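Local coordinates for protein COG3291: FOG: PKD repeat (Clostridium thermocellum, PDB 1WMX) that serves as the family 30 carbohydrate-binding module of CelJ, a much larger modular protein that probably acts as a cellulase in cellulose degradation, at residues P38-V43 against L48-L53; G62-L67 against D166-W171; G85-D90 against I102-K107; D142-K145 against G149-P152. All blocks are in the same frame, centred on the assembly; numbering follows the deposited sequence.

Interaction 1. Residues P38-V43 against L48-L53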
loop_
_atom_site.group_PDB
_atom_site.type_symbol
_atom_site.label_atom_id
_atom_site.label_comp_id
_atom_site.label_asym_id
_atom_site.label_seq_id
_atom_site.Cartn_x
_atom_site.Cartn_y
_atom_site.Cartn_z
ATOM N N PRO B 38 -3.554 -21.296 2.962
ATOM C CA PRO B 38 -3.540 -22.735 3.217
ATOM C C PRO B 38 -3.053 -23.497 1.978
ATOM O O PRO B 38 -3.235 -23.041 0.851
ATOM C CB PRO B 38 -4.996 -23.036 3.550
ATOM C CG PRO B 38 -5.745 -22.063 2.664
ATOM C CD PRO B 38 -4.932 -20.788 2.785
ATOM N N VAL B 39 -2.414 -24.642 2.193
ATOM C CA VAL B 39 -1.921 -25.468 1.096
ATOM C C VAL B 39 -2.917 -26.604 0.877
ATOM O O VAL B 39 -3.174 -27.411 1.775
ATOM C CB VAL B 39 -0.513 -26.047 1.401
ATOM C CG1 VAL B 39 -0.047 -26.949 0.253
ATOM C CG2 VAL B 39 0.477 -24.908 1.591
ATOM N N ASP B 40 -3.481 -26.643 -0.324
ATOM C CA ASP B 40 -4.464 -27.647 -0.686
ATOM C C ASP B 40 -3.773 -28.923 -1.148
ATOM O O ASP B 40 -3.013 -28.922 -2.115
ATOM C CB ASP B 40 -5.372 -27.085 -1.780
ATOM C CG ASP B 40 -6.745 -27.706 -1.770
ATOM O OD1 ASP B 40 -7.701 -27.042 -2.240
ATOM O OD2 ASP B 40 -6.872 -28.856 -1.294
ATOM N N THR B 41 -4.040 -30.006 -0.433
ATOM C CA THR B 41 -3.443 -31.289 -0.743
ATOM C C THR B 41 -4.406 -32.165 -1.541
ATOM O O THR B 41 -4.043 -33.242 -2.006
ATOM C CB THR B 41 -3.033 -32.015 0.547
ATOM O OG1 THR B 41 -2.313 -33.204 0.213
ATOM C CG2 THR B 41 -4.258 -32.392 1.366
ATOM N N THR B 42 -5.638 -31.696 -1.704
ATOM C CA THR B 42 -6.623 -32.447 -2.466
ATOM C C THR B 42 -6.650 -31.982 -3.925
ATOM O O THR B 42 -6.646 -32.811 -4.835
ATOM C CB THR B 42 -8.026 -32.342 -1.826
ATOM O OG1 THR B 42 -8.442 -30.975 -1.783
ATOM C CG2 THR B 42 -7.987 -32.893 -0.408
ATOM N N VAL B 43 -6.683 -30.672 -4.166
ATOM C CA VAL B 43 -6.653 -30.208 -5.552
ATOM C C VAL B 43 -5.163 -30.051 -5.854
ATOM O O VAL B 43 -4.467 -29.246 -5.236
ATOM C CB VAL B 43 -7.420 -28.870 -5.765
ATOM C CG1 VAL B 43 -8.531 -28.743 -4.753
ATOM C CG2 VAL B 43 -6.493 -27.708 -5.714
ATOM N N LEU B 48 1.606 -32.248 -7.394
ATOM C CA LEU B 48 1.976 -31.382 -6.273
ATOM C C LEU B 48 0.792 -30.613 -5.716
ATOM O O LEU B 48 -0.147 -30.284 -6.443
ATOM C CB LEU B 48 3.059 -30.376 -6.683
ATOM C CG LEU B 48 4.420 -30.949 -7.064
ATOM C CD1 LEU B 48 5.397 -29.812 -7.249
ATOM C CD2 LEU B 48 4.913 -31.891 -5.989
ATOM N N PRO B 49 0.823 -30.324 -4.404
ATOM C CA PRO B 49 -0.274 -29.580 -3.787
ATOM C C PRO B 49 -0.291 -28.145 -4.300
ATOM O O PRO B 49 0.709 -27.643 -4.815
ATOM C CB PRO B 49 0.038 -29.678 -2.293
ATOM C CG PRO B 49 1.525 -29.781 -2.265
ATOM C CD PRO B 49 1.804 -30.750 -3.395
ATOM N N THR B 50 -1.433 -27.485 -4.160
ATOM C CA THR B 50 -1.559 -26.126 -4.638
ATOM C C THR B 50 -1.783 -25.109 -3.520
ATOM O O THR B 50 -2.027 -25.471 -2.368
ATOM C CB THR B 50 -2.692 -26.046 -5.654
ATOM O OG1 THR B 50 -3.921 -26.403 -5.017
ATOM C CG2 THR B 50 -2.435 -27.019 -6.808
ATOM N N LEU B 51 -1.675 -23.831 -3.866
ATOM C CA LEU B 51 -1.880 -22.760 -2.908
ATOM C C LEU B 51 -3.299 -22.226 -3.119
ATOM O O LEU B 51 -3.643 -21.754 -4.202
ATOM C CB LEU B 51 -0.842 -21.670 -3.148
ATOM C CG LEU B 51 -0.681 -20.629 -2.047
ATOM C CD1 LEU B 51 -0.338 -21.316 -0.719
ATOM C CD2 LEU B 51 0.405 -19.647 -2.454
ATOM N N ARG B 52 -4.124 -22.306 -2.081
ATOM C CA ARG B 52 -5.523 -21.867 -2.156
ATOM C C ARG B 52 -5.809 -20.444 -1.679
ATOM O O ARG B 52 -5.571 -20.109 -0.516
ATOM C CB ARG B 52 -6.412 -22.839 -1.362
ATOM C CG ARG B 52 -7.929 -22.532 -1.414
ATOM C CD ARG B 52 -8.654 -23.203 -0.234
ATOM N NE ARG B 52 -8.171 -24.564 -0.069
ATOM C CZ ARG B 52 -8.000 -25.187 1.088
ATOM N NH1 ARG B 52 -8.285 -24.584 2.240
ATOM N NH2 ARG B 52 -7.490 -26.413 1.085
ATOM N N LEU B 53 -6.332 -19.621 -2.587
ATOM C CA LEU B 53 -6.716 -18.245 -2.276
ATOM C C LEU B 53 -8.243 -18.314 -2.195
ATOM O O LEU B 53 -8.941 -18.282 -3.217
ATOM C CB LEU B 53 -6.277 -17.294 -3.384
ATOM C CG LEU B 53 -6.681 -15.825 -3.225
ATOM C CD1 LEU B 53 -6.053 -15.253 -1.965
ATOM C CD2 LEU B 53 -6.236 -15.024 -4.452
#
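D40 and T50 form a hydrogen-bonded antiparallel pair, with D40 N to T50 O at 2.8 Å and T50 N to D40 O at 3.0 Å; a third backbone bond joins R52 N to P38 O (3.2 Å). The tight part of this short antiparallel pairing lies on the face that carries the D40 and T50 side chains. With chi1 at 62°, T50 OG1 sits between its own backbone N and carbonyl carbon and donates to V43 O over 2.9 Å, arriving from above the carbonyl plane. R52 bends at chi3 across P38 and D40. Its NE makes a weak salt bridge to D40 OD1 (3.3 Å), the carboxylate and guanidinium planes standing nearly perpendicular, while NH1 turns to E31. D40 OD2 serves the corner instead, accepting from T42 N (3.1 Å) in an Asx turn and from T42 OG1 (2.7 Å). The packing is looser on the other face, where V39 CG1 touches P49 CB at 3.7 Å, and T41 and T42 are exposed to solvent. Strand 48-55 also pairs with strand 168-178, whose W171 donates through NE1 to D40 OD1 and packs on V43, T50 and R52; L51 reaches L68 of strand 64-69.

Interaction 2. Residues G62-L67 against D166-W171; sequences GWWISL and DPFTVW
W64 and F168 supply practically all of the surface buried here, and they meet through the outer atoms of their rings while the two backbones stay about 11 Å apart at their nearest CA atoms. The indole meets the phenyl with the CZ2-CH2 side of its benzo ring: W64 CZ2 lies 3.6 Å from F168 CE2 and 3.7 Å from F168 CZ, and W64 CH2 is 4.0 Å from F168 CZ. CZ2 arrives near the plane of the phenyl ring, at its edge. The planes are inclined at 52° with centroids 5.8 Å apart, an oblique aromatic pair. On both residues CG lies between the backbone N and the carbonyl carbon (chi1 62° for W64, 74° for F168), and these torsions bring the two rings together, W64 being directed at segment 166-171 from CB on. D166 may add a polar link through its backbone: a water lies between W64 NE1 and D166 O, 3.2 Å from the latter, but at 2.5 Å from NE1 it is too close for the link to be more than doubtful. Both this water and D166 O lie at the edge of the F168 ring. The pair bridges the two sheets of a beta-sandwich, W64 on strand 64-69 of the five-stranded sheet and F168 at the start of strand 168-178 of the other. V55 of strand 48-55 packs against both rings, and F160 of strand 155-161 and S25 of strand 21-25 flank W64.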
loop_
_atom_site.group_PDB
_atom_site.type_symbol
_atom_site.label_atom_id
_atom_site.label_comp_id
_atom_site.label_asym_id
_atom_site.label_seq_id
_atom_site.Cartn_x
_atom_site.Cartn_y
_atom_site.Cartn_z
ATOM N N GLY B 62 -14.281 -4.328 3.571
ATOM C CA GLY B 62 -13.673 -3.439 2.584
ATOM C C GLY B 62 -12.445 -4.105 1.973
ATOM O O GLY B 62 -11.838 -3.576 1.032
ATOM N N TRP B 63 -11.816 -5.131 2.557
ATOM C CA TRP B 63 -10.477 -5.517 2.116
ATOM C C TRP B 63 -9.969 -6.890 2.560
ATOM O O TRP B 63 -10.493 -7.508 3.492
ATOM C CB TRP B 63 -9.456 -4.477 2.596
ATOM C CG TRP B 63 -9.254 -4.543 4.075
ATOM C CD1 TRP B 63 -10.079 -4.040 5.044
ATOM C CD2 TRP B 63 -8.209 -5.238 4.765
ATOM N NE1 TRP B 63 -9.615 -4.380 6.292
ATOM C CE2 TRP B 63 -8.467 -5.118 6.150
ATOM C CE3 TRP B 63 -7.081 -5.954 4.346
ATOM C CZ2 TRP B 63 -7.637 -5.688 7.125
ATOM C CZ3 TRP B 63 -6.255 -6.521 5.317
ATOM C CH2 TRP B 63 -6.538 -6.384 6.689
ATOM N N TRP B 64 -8.933 -7.346 1.860
ATOM C CA TRP B 64 -8.240 -8.592 2.156
ATOM C C TRP B 64 -6.957 -8.544 1.350
ATOM O O TRP B 64 -6.931 -8.025 0.233
ATOM C CB TRP B 64 -9.062 -9.836 1.792
ATOM C CG TRP B 64 -9.414 -9.999 0.350
ATOM C CD1 TRP B 64 -10.625 -9.747 -0.226
ATOM C CD2 TRP B 64 -8.565 -10.483 -0.698
ATOM N NE1 TRP B 64 -10.587 -10.047 -1.563
ATOM C CE2 TRP B 64 -9.334 -10.500 -1.884
ATOM C CE3 TRP B 64 -7.229 -10.903 -0.751
ATOM C CZ2 TRP B 64 -8.815 -10.922 -3.115
ATOM C CZ3 TRP B 64 -6.711 -11.324 -1.974
ATOM C CH2 TRP B 64 -7.506 -11.328 -3.140
ATOM N N ILE B 65 -5.889 -9.074 1.926
ATOM C CA ILE B 65 -4.601 -9.060 1.264
ATOM C C ILE B 65 -3.823 -10.331 1.562
ATOM O O ILE B 65 -4.022 -10.960 2.592
ATOM C CB ILE B 65 -3.780 -7.859 1.746
ATOM C CG1 ILE B 65 -2.511 -7.718 0.916
ATOM C CG2 ILE B 65 -3.436 -8.030 3.224
ATOM C CD1 ILE B 65 -1.708 -6.481 1.261
ATOM N N SER B 66 -2.952 -10.719 0.638
ATOM C CA SER B 66 -2.108 -11.885 0.844
ATOM C C SER B 66 -0.683 -11.517 0.466
ATOM O O SER B 66 -0.426 -11.143 -0.678
ATOM C CB SER B 66 -2.567 -13.063 -0.011
ATOM O OG SER B 66 -1.713 -14.178 0.199
ATOM N N LEU B 67 0.238 -11.608 1.422
ATOM C CA LEU B 67 1.640 -11.299 1.159
ATOM C C LEU B 67 2.465 -12.583 1.207
ATOM O O LEU B 67 2.460 -13.299 2.203
ATOM C CB LEU B 67 2.181 -10.293 2.189
ATOM C CG LEU B 67 1.501 -8.913 2.243
ATOM C CD1 LEU B 67 1.915 -8.178 3.501
ATOM C CD2 LEU B 67 1.862 -8.105 1.014
ATOM N N ASP B 166 -16.914 -9.755 -4.394
ATOM C CA ASP B 166 -17.442 -11.094 -4.599
ATOM C C ASP B 166 -16.564 -12.155 -3.950
ATOM O O ASP B 166 -15.340 -12.036 -3.938
ATOM C CB ASP B 166 -17.548 -11.406 -6.099
ATOM C CG ASP B 166 -18.543 -10.522 -6.817
ATOM O OD1 ASP B 166 -19.634 -11.021 -7.173
ATOM O OD2 ASP B 166 -18.235 -9.330 -7.022
ATOM N N PRO B 167 -17.182 -13.200 -3.377
ATOM C CA PRO B 167 -16.374 -14.256 -2.760
ATOM C C PRO B 167 -15.880 -15.119 -3.920
ATOM O O PRO B 167 -16.512 -15.126 -4.979
ATOM C CB PRO B 167 -17.381 -14.986 -1.887
ATOM C CG PRO B 167 -18.639 -14.863 -2.686
ATOM C CD PRO B 167 -18.613 -13.404 -3.089
ATOM N N PHE B 168 -14.771 -15.834 -3.741
ATOM C CA PHE B 168 -14.244 -16.667 -4.824
ATOM C C PHE B 168 -13.136 -17.597 -4.350
ATOM O O PHE B 168 -12.659 -17.490 -3.221
ATOM C CB PHE B 168 -13.694 -15.783 -5.947
ATOM C CG PHE B 168 -12.375 -15.126 -5.610
ATOM C CD1 PHE B 168 -11.168 -15.767 -5.887
ATOM C CD2 PHE B 168 -12.341 -13.888 -4.972
ATOM C CE1 PHE B 168 -9.946 -15.185 -5.524
ATOM C CE2 PHE B 168 -11.124 -13.300 -4.607
ATOM C CZ PHE B 168 -9.927 -13.952 -4.884
ATOM N N THR B 169 -12.718 -18.495 -5.237
ATOM C CA THR B 169 -11.656 -19.441 -4.933
ATOM C C THR B 169 -10.837 -19.778 -6.162
ATOM O O THR B 169 -11.385 -20.038 -7.230
ATOM C CB THR B 169 -12.218 -20.755 -4.379
ATOM O OG1 THR B 169 -13.046 -20.477 -3.246
ATOM C CG2 THR B 169 -11.085 -21.690 -3.963
ATOM N N VAL B 170 -9.519 -19.745 -6.005
ATOM C CA VAL B 170 -8.591 -20.111 -7.070
ATOM C C VAL B 170 -7.487 -20.910 -6.400
ATOM O O VAL B 170 -7.343 -20.896 -5.173
ATOM C CB VAL B 170 -7.957 -18.895 -7.793
ATOM C CG1 VAL B 170 -9.016 -18.138 -8.563
ATOM C CG2 VAL B 170 -7.251 -17.998 -6.793
ATOM N N TRP B 171 -6.718 -21.611 -7.216
ATOM C CA TRP B 171 -5.622 -22.428 -6.743
ATOM C C TRP B 171 -4.407 -22.070 -7.582
ATOM O O TRP B 171 -4.515 -21.904 -8.794
ATOM C CB TRP B 171 -5.989 -23.902 -6.916
ATOM C CG TRP B 171 -7.025 -24.376 -5.939
ATOM C CD1 TRP B 171 -6.799 -24.931 -4.704
ATOM C CD2 TRP B 171 -8.448 -24.332 -6.102
ATOM N NE1 TRP B 171 -7.989 -25.241 -4.100
ATOM C CE2 TRP B 171 -9.020 -24.885 -4.933
ATOM C CE3 TRP B 171 -9.297 -23.882 -7.122
ATOM C CZ2 TRP B 171 -10.405 -25.000 -4.752
ATOM C CZ3 TRP B 171 -10.676 -23.993 -6.946
ATOM C CH2 TRP B 171 -11.215 -24.549 -5.769
HETATM O O HOH W 1 -12.678 -10.575 -2.900
#

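Interaction 3. Residues G85-D90 against I102-K107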
loop_
_atom_site.group_PDB
_atom_site.type_symbol
_atom_site.label_atom_id
_atom_site.label_comp_id
_atom_site.label_asym_id
_atom_site.label_seq_id
_atom_site.Cartn_x
_atom_site.Cartn_y
_atom_site.Cartn_z
ATOM N N GLY B 85 12.269 -10.676 -17.627
ATOM C CA GLY B 85 11.643 -11.674 -16.722
ATOM C C GLY B 85 10.107 -11.620 -16.632
ATOM O O GLY B 85 9.453 -10.677 -17.081
ATOM N N TYR B 86 9.571 -12.674 -16.027
ATOM C CA TYR B 86 8.128 -12.816 -15.821
ATOM C C TYR B 86 7.812 -13.449 -14.466
ATOM O O TYR B 86 8.666 -14.085 -13.841
ATOM C CB TYR B 86 7.489 -13.753 -16.866
ATOM C CG TYR B 86 7.751 -13.412 -18.331
ATOM C CD1 TYR B 86 9.021 -13.585 -18.881
ATOM C CD2 TYR B 86 6.712 -12.937 -19.136
ATOM C CE1 TYR B 86 9.252 -13.291 -20.227
ATOM C CE2 TYR B 86 6.942 -12.646 -20.485
ATOM C CZ TYR B 86 8.214 -12.825 -21.029
ATOM O OH TYR B 86 8.449 -12.547 -22.344
ATOM N N LEU B 87 6.581 -13.239 -14.054
ATOM C CA LEU B 87 6.029 -13.850 -12.853
ATOM C C LEU B 87 5.172 -14.937 -13.430
ATOM O O LEU B 87 4.172 -14.654 -14.093
ATOM C CB LEU B 87 5.180 -12.853 -12.049
ATOM C CG LEU B 87 4.164 -13.535 -11.120
ATOM C CD1 LEU B 87 4.857 -14.250 -9.951
ATOM C CD2 LEU B 87 3.165 -12.527 -10.529
ATOM N N GLU B 88 5.548 -16.173 -13.220
ATOM C CA GLU B 88 4.775 -17.271 -13.800
ATOM C C GLU B 88 4.154 -18.141 -12.718
ATOM O O GLU B 88 4.666 -18.244 -11.600
ATOM C CB GLU B 88 5.676 -18.119 -14.690
ATOM C CG GLU B 88 6.434 -17.287 -15.728
ATOM C CD GLU B 88 7.199 -18.141 -16.723
ATOM O OE1 GLU B 88 8.226 -17.663 -17.302
ATOM O OE2 GLU B 88 6.803 -19.326 -16.970
ATOM N N PHE B 89 3.043 -18.747 -13.098
ATOM C CA PHE B 89 2.284 -19.630 -12.215
ATOM C C PHE B 89 1.116 -20.247 -12.988
ATOM O O PHE B 89 0.724 -19.766 -14.052
ATOM C CB PHE B 89 1.741 -18.814 -11.020
ATOM C CG PHE B 89 0.821 -17.659 -11.431
ATOM C CD1 PHE B 89 -0.539 -17.887 -11.653
ATOM C CD2 PHE B 89 1.333 -16.369 -11.588
ATOM C CE1 PHE B 89 -1.380 -16.831 -12.033
ATOM C CE2 PHE B 89 0.493 -15.314 -11.968
ATOM C CZ PHE B 89 -0.862 -15.547 -12.191
ATOM N N ASP B 90 0.581 -21.321 -12.456
ATOM C CA ASP B 90 -0.586 -21.969 -13.052
ATOM C C ASP B 90 -1.727 -21.671 -12.120
ATOM O O ASP B 90 -1.525 -21.569 -10.910
ATOM C CB ASP B 90 -0.378 -23.469 -13.181
ATOM C CG ASP B 90 0.814 -23.807 -14.024
ATOM O OD1 ASP B 90 1.838 -24.314 -13.469
ATOM O OD2 ASP B 90 0.774 -23.575 -15.276
ATOM N N ILE B 102 -2.947 -8.259 -8.239
ATOM C CA ILE B 102 -1.697 -9.016 -8.106
ATOM C C ILE B 102 -0.527 -8.088 -8.420
ATOM O O ILE B 102 -0.587 -7.291 -9.361
ATOM C CB ILE B 102 -1.698 -10.211 -9.075
ATOM C CG1 ILE B 102 -0.406 -11.036 -8.943
ATOM C CG2 ILE B 102 -1.827 -9.762 -10.532
ATOM C CD1 ILE B 102 -0.461 -12.396 -9.640
ATOM N N GLY B 103 0.530 -8.191 -7.626
ATOM C CA GLY B 103 1.717 -7.340 -7.832
ATOM C C GLY B 103 2.839 -7.676 -6.848
ATOM O O GLY B 103 2.899 -8.779 -6.305
ATOM N N PHE B 104 3.717 -6.696 -6.646
ATOM C CA PHE B 104 4.869 -6.835 -5.731
ATOM C C PHE B 104 4.970 -5.617 -4.805
ATOM O O PHE B 104 4.414 -4.554 -5.079
ATOM C CB PHE B 104 6.169 -6.952 -6.528
ATOM C CG PHE B 104 6.261 -8.242 -7.322
ATOM C CD1 PHE B 104 6.793 -9.392 -6.731
ATOM C CD2 PHE B 104 5.810 -8.282 -8.640
ATOM C CE1 PHE B 104 6.867 -10.585 -7.461
ATOM C CE2 PHE B 104 5.880 -9.470 -9.369
ATOM C CZ PHE B 104 6.408 -10.625 -8.780
ATOM N N ARG B 105 5.691 -5.812 -3.723
ATOM C CA ARG B 105 5.916 -4.777 -2.701
ATOM C C ARG B 105 7.391 -4.778 -2.379
ATOM O O ARG B 105 8.030 -5.834 -2.352
ATOM C CB ARG B 105 5.082 -5.163 -1.508
ATOM C CG ARG B 105 5.022 -4.258 -0.295
ATOM C CD ARG B 105 4.236 -5.089 0.674
ATOM N NE ARG B 105 3.564 -4.488 1.797
ATOM C CZ ARG B 105 2.268 -4.169 1.848
ATOM N NH1 ARG B 105 1.456 -4.284 0.780
ATOM N NH2 ARG B 105 1.689 -3.796 2.982
ATOM N N ASP B 106 7.919 -3.604 -2.149
ATOM C CA ASP B 106 9.332 -3.456 -1.814
ATOM C C ASP B 106 9.445 -2.896 -0.407
ATOM O O ASP B 106 8.439 -2.698 0.277
ATOM C CB ASP B 106 10.015 -2.508 -2.804
ATOM C CG ASP B 106 9.705 -1.039 -2.547
ATOM O OD1 ASP B 106 10.224 -0.152 -3.297
ATOM O OD2 ASP B 106 8.933 -0.707 -1.588
ATOM N N LYS B 107 10.668 -2.660 -0.004
ATOM C CA LYS B 107 10.967 -2.088 1.308
ATOM C C LYS B 107 12.273 -1.320 1.193
ATOM O O LYS B 107 13.319 -1.893 0.889
ATOM C CB LYS B 107 11.089 -3.189 2.368
ATOM C CG LYS B 107 11.335 -2.636 3.776
ATOM C CD LYS B 107 11.237 -3.704 4.860
ATOM C CE LYS B 107 12.309 -4.778 4.717
ATOM N NZ LYS B 107 12.302 -5.752 5.824
#
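L87 reaches from strand 86-90 toward I102 and F104, and almost every atom of its side chain finds one of them. Its CB already lies 4.1 Å from F104 CZ. CG is anti to the backbone N (chi1 158°), and from this branch point the two methyls part. CD1 remains beside the phenyl ring, again 4.1 Å from F104 CZ, approaching obliquely. CD2, although it too stays 4.1 Å from F104 CZ, continues to the far end of I102, where it meets CD1 tip to tip at 3.7 Å, the shortest approach of the contact. This is packing across the interior of a beta-sandwich: strand 86-90 belongs to one antiparallel sheet and strand 102-106 to the five-stranded sheet facing it, their axes 10.4 Å apart at closest and their directions 128° from each other. At that separation only side chains span the gap. I102 CD1, at the end of an extended chain, is shared with a second partner, since F89, pointing against I102, brings CE2 to 3.9 Å from I102 CD1. F160 of strand 155-161 also packs on I102. The F89 ring meets that of F172 and touches I175, whereas F104 packs against I177 of strand 168-178 and V155 of strand 155-161.

Interaction 4. Residues D142-K145 against G149-P152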
loop_
_atom_site.group_PDB
_atom_site.type_symbol
_atom_site.label_atom_id
_atom_site.label_comp_id
_atom_site.label_asym_id
_atom_site.label_seq_id
_atom_site.Cartn_x
_atom_site.Cartn_y
_atom_site.Cartn_z
ATOM N N ASP B 142 6.183 -4.835 -16.975
ATOM C CA ASP B 142 4.848 -4.218 -17.012
ATOM C C ASP B 142 4.432 -3.656 -15.629
ATOM O O ASP B 142 3.559 -2.788 -15.532
ATOM C CB ASP B 142 3.778 -5.260 -17.407
ATOM C CG ASP B 142 3.865 -5.727 -18.863
ATOM O OD1 ASP B 142 2.950 -6.502 -19.348
ATOM O OD2 ASP B 142 4.846 -5.350 -19.603
ATOM N N LEU B 143 5.071 -4.165 -14.582
ATOM C CA LEU B 143 4.747 -3.789 -13.180
ATOM C C LEU B 143 5.758 -2.858 -12.559
ATOM O O LEU B 143 5.391 -1.784 -12.029
ATOM C CB LEU B 143 4.738 -5.046 -12.299
ATOM C CG LEU B 143 3.471 -5.872 -12.441
ATOM C CD1 LEU B 143 3.503 -7.163 -11.617
ATOM C CD2 LEU B 143 2.227 -5.114 -11.988
ATOM N N MET B 144 6.960 -3.343 -12.663
ATOM C CA MET B 144 8.140 -2.725 -12.113
ATOM C C MET B 144 8.834 -1.728 -13.024
ATOM O O MET B 144 10.064 -1.661 -13.063
ATOM C CB MET B 144 9.173 -3.760 -11.815
ATOM C CG MET B 144 8.741 -4.773 -10.789
ATOM S SD MET B 144 10.084 -5.838 -10.368
ATOM C CE MET B 144 9.543 -7.098 -9.254
ATOM N N LYS B 145 8.079 -0.971 -13.756
ATOM C CA LYS B 145 8.663 0.091 -14.589
ATOM C C LYS B 145 8.159 1.410 -13.916
ATOM O O LYS B 145 7.243 2.060 -14.418
ATOM C CB LYS B 145 8.234 -0.083 -16.064
ATOM C CG LYS B 145 9.238 -0.946 -16.891
ATOM C CD LYS B 145 9.355 -0.509 -18.366
ATOM C CE LYS B 145 10.516 -1.183 -19.121
ATOM N NZ LYS B 145 11.836 -0.630 -18.772
ATOM N N GLY B 149 8.488 5.652 -7.417
ATOM C CA GLY B 149 9.156 5.206 -6.153
ATOM C C GLY B 149 9.545 3.712 -6.005
ATOM O O GLY B 149 10.525 3.377 -5.334
ATOM N N PHE B 150 8.813 2.801 -6.594
ATOM C CA PHE B 150 9.128 1.355 -6.431
ATOM C C PHE B 150 10.605 1.065 -6.751
ATOM O O PHE B 150 11.164 1.568 -7.732
ATOM C CB PHE B 150 8.254 0.515 -7.346
ATOM C CG PHE B 150 8.353 -0.981 -7.054
ATOM C CD1 PHE B 150 7.773 -1.514 -5.895
ATOM C CD2 PHE B 150 9.027 -1.814 -7.947
ATOM C CE1 PHE B 150 7.865 -2.887 -5.636
ATOM C CE2 PHE B 150 9.121 -3.186 -7.688
ATOM C CZ PHE B 150 8.540 -3.723 -6.533
ATOM N N ASP B 151 11.239 0.218 -5.899
ATOM C CA ASP B 151 12.639 -0.153 -6.063
ATOM C C ASP B 151 12.795 -1.663 -6.269
ATOM O O ASP B 151 12.869 -2.432 -5.305
ATOM C CB ASP B 151 13.440 0.295 -4.835
ATOM C CG ASP B 151 14.911 -0.087 -4.919
ATOM O OD1 ASP B 151 15.327 -0.601 -5.978
ATOM O OD2 ASP B 151 15.650 0.133 -3.927
ATOM N N PRO B 152 12.850 -2.109 -7.536
ATOM C CA PRO B 152 12.995 -3.539 -7.838
ATOM C C PRO B 152 14.212 -4.243 -7.234
ATOM O O PRO B 152 14.294 -5.473 -7.251
ATOM C CB PRO B 152 12.969 -3.579 -9.372
ATOM C CG PRO B 152 13.413 -2.192 -9.767
ATOM C CD PRO B 152 12.702 -1.326 -8.775
#
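The backbone N of D151, between the two residues F150 and P152 that receive M144, donates to D106 OD1 over 2.8 Å and ties this loop to the end of strand 101-106. D106 has further partners: its OD2 forms a salt bridge with R111 and accepts a hydrogen bond from I117 N. The D151 carboxylate, for its part, binds the hydroxyls of S153 and S154. M144 lies across the apolar contact that the loop makes. Its CG is beside the backbone N, anti to the carbonyl carbon (chi1 -62°), and the chain runs on extended, which carries it obliquely past the rim of the F150 ring. CG comes to 3.5 Å from F150 CE2, and SD is 3.9 Å from the same carbon. The sulfur stands 5.3 Å from the F150 ring centroid, 80° off the ring normal, a Met-aromatic contact made at the edge of the ring. Beyond the phenyl ring the thioether slides past P152, its SD 3.8 Å from P152 CB, the two side chains pointing in opposite directions. The contact thus closes the turn that follows the short helix 140-143 and leads into strand 155-161. F104 of strand 101-106 and V155 of strand 155-161 pack on both M144 and F150, V119 of strand 118-122 touches F150, and V82 from another loop lies against M144 and P152.

From the N terminus, interaction 1 comes first and is local, pairing strand 39-40 with strand 48-55 across a loop that holds strand 44-45. Interaction 2 then opens on strand 64-69 and closes only about a hundred residues later, on strand 168-178. Interactions 3 and 4 both fall within that span, one after the other, and none of the four cross. Interactions 2 and 3 each join the two facing sheets. Interaction 4, the most local, closes the loop between helix 140-143 and strand 155-161 and touches interaction 3 through F150 and D151. Strand 168-178 lies between strands 48-55 and 86-93, linking interactions 1, 2 and 3. Interactions 1 and 4 lie on opposite sides of the chain's centre.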